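Two-component insecticidal protein 16 kDa unit (Alcaligenes faecalis, PDB 5V3S) forms the 16 kDa aegerolysin-family unit of a two-component insecticidal protein that kills corn rootworm, through a mechanism similar to that of Cry34Ab1/Cry35Ab1. Local coordinates at residues G92-F97 / E119-I124. Sequence-based numbering, arbitrary orientation.
Sequences GDKLVF and ENYTVI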
loop_
_atom_site.group_PDB
_atom_site.type_symbol
_atom_site.label_atom_id
_atom_site.label_comp_id
_atom_site.label_asym_id
_atom_site.label_seq_id
_atom_site.Cartn_x
_atom_site.Cartn_y
_atom_site.Cartn_z
ATOM N N GLY A 92 -16.127 -5.107 -3.998
ATOM C CA GLY A 92 -16.801 -6.272 -4.577
ATOM C C GLY A 92 -15.927 -6.869 -5.678
ATOM O O GLY A 92 -14.716 -7.117 -5.485
ATOM N N ASP A 93 -16.494 -7.022 -6.853
ATOM C CA ASP A 93 -15.742 -7.548 -8.002
ATOM C C ASP A 93 -15.123 -6.423 -8.891
ATOM O O ASP A 93 -14.516 -6.705 -9.886
ATOM C CB ASP A 93 -16.646 -8.414 -8.869
ATOM C CG ASP A 93 -16.970 -9.721 -8.241
ATOM O OD1 ASP A 93 -16.020 -10.473 -7.772
ATOM O OD2 ASP A 93 -18.203 -10.001 -8.224
ATOM N N LYS A 94 -15.174 -5.187 -8.436
ATOM C CA LYS A 94 -14.738 -4.035 -9.204
ATOM C C LYS A 94 -13.305 -3.673 -8.736
ATOM O O LYS A 94 -13.064 -3.425 -7.550
ATOM C CB LYS A 94 -15.639 -2.843 -8.988
ATOM C CG LYS A 94 -17.112 -3.087 -9.323
ATOM C CD LYS A 94 -17.527 -2.227 -10.508
ATOM C CE LYS A 94 -18.038 -0.849 -10.090
ATOM N NZ LYS A 94 -18.961 -0.247 -11.128
ATOM N N LEU A 95 -12.369 -3.630 -9.671
ATOM C CA LEU A 95 -10.998 -3.179 -9.325
ATOM C C LEU A 95 -11.007 -1.632 -9.207
ATOM O O LEU A 95 -11.343 -0.948 -10.176
ATOM C CB LEU A 95 -10.044 -3.634 -10.424
ATOM C CG LEU A 95 -8.560 -3.207 -10.221
ATOM C CD1 LEU A 95 -7.966 -3.732 -8.966
ATOM C CD2 LEU A 95 -7.799 -3.710 -11.446
ATOM N N VAL A 96 -10.603 -1.093 -8.033
ATOM C CA VAL A 96 -10.605 0.314 -7.769
ATOM C C VAL A 96 -9.213 0.916 -8.079
ATOM O O VAL A 96 -9.150 1.895 -8.838
ATOM C CB VAL A 96 -11.042 0.544 -6.343
ATOM C CG1 VAL A 96 -10.944 2.022 -5.963
ATOM C CG2 VAL A 96 -12.464 -0.049 -6.206
ATOM N N PHE A 97 -8.155 0.325 -7.554
ATOM C CA PHE A 97 -6.727 0.783 -7.858
ATOM C C PHE A 97 -5.708 -0.333 -7.760
ATOM O O PHE A 97 -5.940 -1.390 -7.221
ATOM C CB PHE A 97 -6.232 1.992 -7.056
ATOM C CG PHE A 97 -5.941 1.751 -5.571
ATOM C CD1 PHE A 97 -4.822 1.111 -5.131
ATOM C CD2 PHE A 97 -6.797 2.258 -4.578
ATOM C CE1 PHE A 97 -4.548 0.962 -3.771
ATOM C CE2 PHE A 97 -6.538 2.107 -3.252
ATOM C CZ PHE A 97 -5.399 1.436 -2.828
ATOM N N GLU A 119 -14.461 7.347 -12.230
ATOM C CA GLU A 119 -15.824 7.824 -12.344
ATOM C C GLU A 119 -16.565 7.575 -11.046
ATOM O O GLU A 119 -17.284 8.444 -10.616
ATOM C CB GLU A 119 -16.571 7.118 -13.489
ATOM C CG GLU A 119 -16.246 7.634 -14.890
ATOM C CD GLU A 119 -17.429 7.483 -15.869
ATOM O OE1 GLU A 119 -18.569 7.115 -15.454
ATOM O OE2 GLU A 119 -17.237 7.766 -17.069
ATOM N N ASN A 120 -16.362 6.431 -10.413
ATOM C CA ASN A 120 -17.181 6.001 -9.247
ATOM C C ASN A 120 -16.479 6.202 -7.882
ATOM O O ASN A 120 -17.105 6.145 -6.878
ATOM C CB ASN A 120 -17.609 4.561 -9.482
ATOM C CG ASN A 120 -18.607 4.458 -10.631
ATOM O OD1 ASN A 120 -19.613 5.176 -10.633
ATOM N ND2 ASN A 120 -18.340 3.582 -11.592
ATOM N N TYR A 121 -15.164 6.466 -7.900
ATOM C CA TYR A 121 -14.325 6.567 -6.720
ATOM C C TYR A 121 -13.364 7.781 -6.798
ATOM O O TYR A 121 -12.921 8.172 -7.871
ATOM C CB TYR A 121 -13.533 5.299 -6.532
ATOM C CG TYR A 121 -14.401 4.069 -6.491
ATOM C CD1 TYR A 121 -14.894 3.574 -5.290
ATOM C CD2 TYR A 121 -14.659 3.385 -7.643
ATOM C CE1 TYR A 121 -15.634 2.379 -5.240
ATOM C CE2 TYR A 121 -15.449 2.283 -7.630
ATOM C CZ TYR A 121 -15.948 1.812 -6.456
ATOM O OH TYR A 121 -16.732 0.698 -6.497
ATOM N N THR A 122 -13.233 8.462 -5.706
ATOM C CA THR A 122 -12.181 9.412 -5.514
ATOM C C THR A 122 -11.056 8.712 -4.761
ATOM O O THR A 122 -11.166 8.292 -3.643
ATOM C CB THR A 122 -12.644 10.687 -4.817
ATOM O OG1 THR A 122 -13.780 11.216 -5.529
ATOM C CG2 THR A 122 -11.534 11.746 -4.859
ATOM N N VAL A 123 -9.914 8.639 -5.433
ATOM C CA VAL A 123 -8.782 7.994 -4.838
ATOM C C VAL A 123 -7.602 8.951 -4.804
ATOM O O VAL A 123 -7.171 9.387 -5.864
ATOM C CB VAL A 123 -8.425 6.739 -5.607
ATOM C CG1 VAL A 123 -7.279 6.038 -4.968
ATOM C CG2 VAL A 123 -9.527 5.745 -5.606
ATOM N N ILE A 124 -7.103 9.241 -3.619
ATOM C CA ILE A 124 -6.000 10.241 -3.389
ATOM C C ILE A 124 -4.835 9.686 -2.561
ATOM O O ILE A 124 -5.066 9.209 -1.430
ATOM C CB ILE A 124 -6.488 11.538 -2.768
ATOM C CG1 ILE A 124 -7.644 12.204 -3.559
ATOM C CG2 ILE A 124 -5.264 12.514 -2.643
ATOM C CD1 ILE A 124 -7.249 12.885 -4.835
#
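Val96 lies over one face of the Tyr121 ring: its CG2 methyl sits 4.0 Å from the ring centroid and 14° off the normal, a CH-pi contact offset toward the rim and nearest CZ and CE2. The two side chains cross at about a right angle. CG1 of Val96, anti to the backbone N (chi1 175°), reaches instead toward the root of the ring and meets Val123 CG2 at 4.0 Å. From the other branch of Val123, CG1 approaches the Phe97 ring obliquely, 3.8 Å from CD2. Val96 and Phe97 form a classic beta bulge opposite Leu89 of the neighbouring strand 83-91, which puts both side chains on the face turned to strand 121-126. The contact joins the two sheets of the aegerolysin beta-sandwich, strand 94-103 in one and the outermost strand 121-126 in the other; the axes of 94-97 and 121-124 approach to 8.7 Å at 33°. Phe97, buried between the sheets, also packs on Ile140 and Val142 of strand 136-144. Toward the solvent the packing turns polar. The tyrosine hydroxyl hydrogen-bonds Asp91 OD2, which anchors the far end of the ring, and Lys94 CE passes 4.1 Å from that OH. Beyond it the bent lysine chain brings NZ within 3.9 Å of Asn120 ND2, an approach of two nitrogens without a bond; Asn120 ND2 hydrogen-bonds Asp117 OD2 instead.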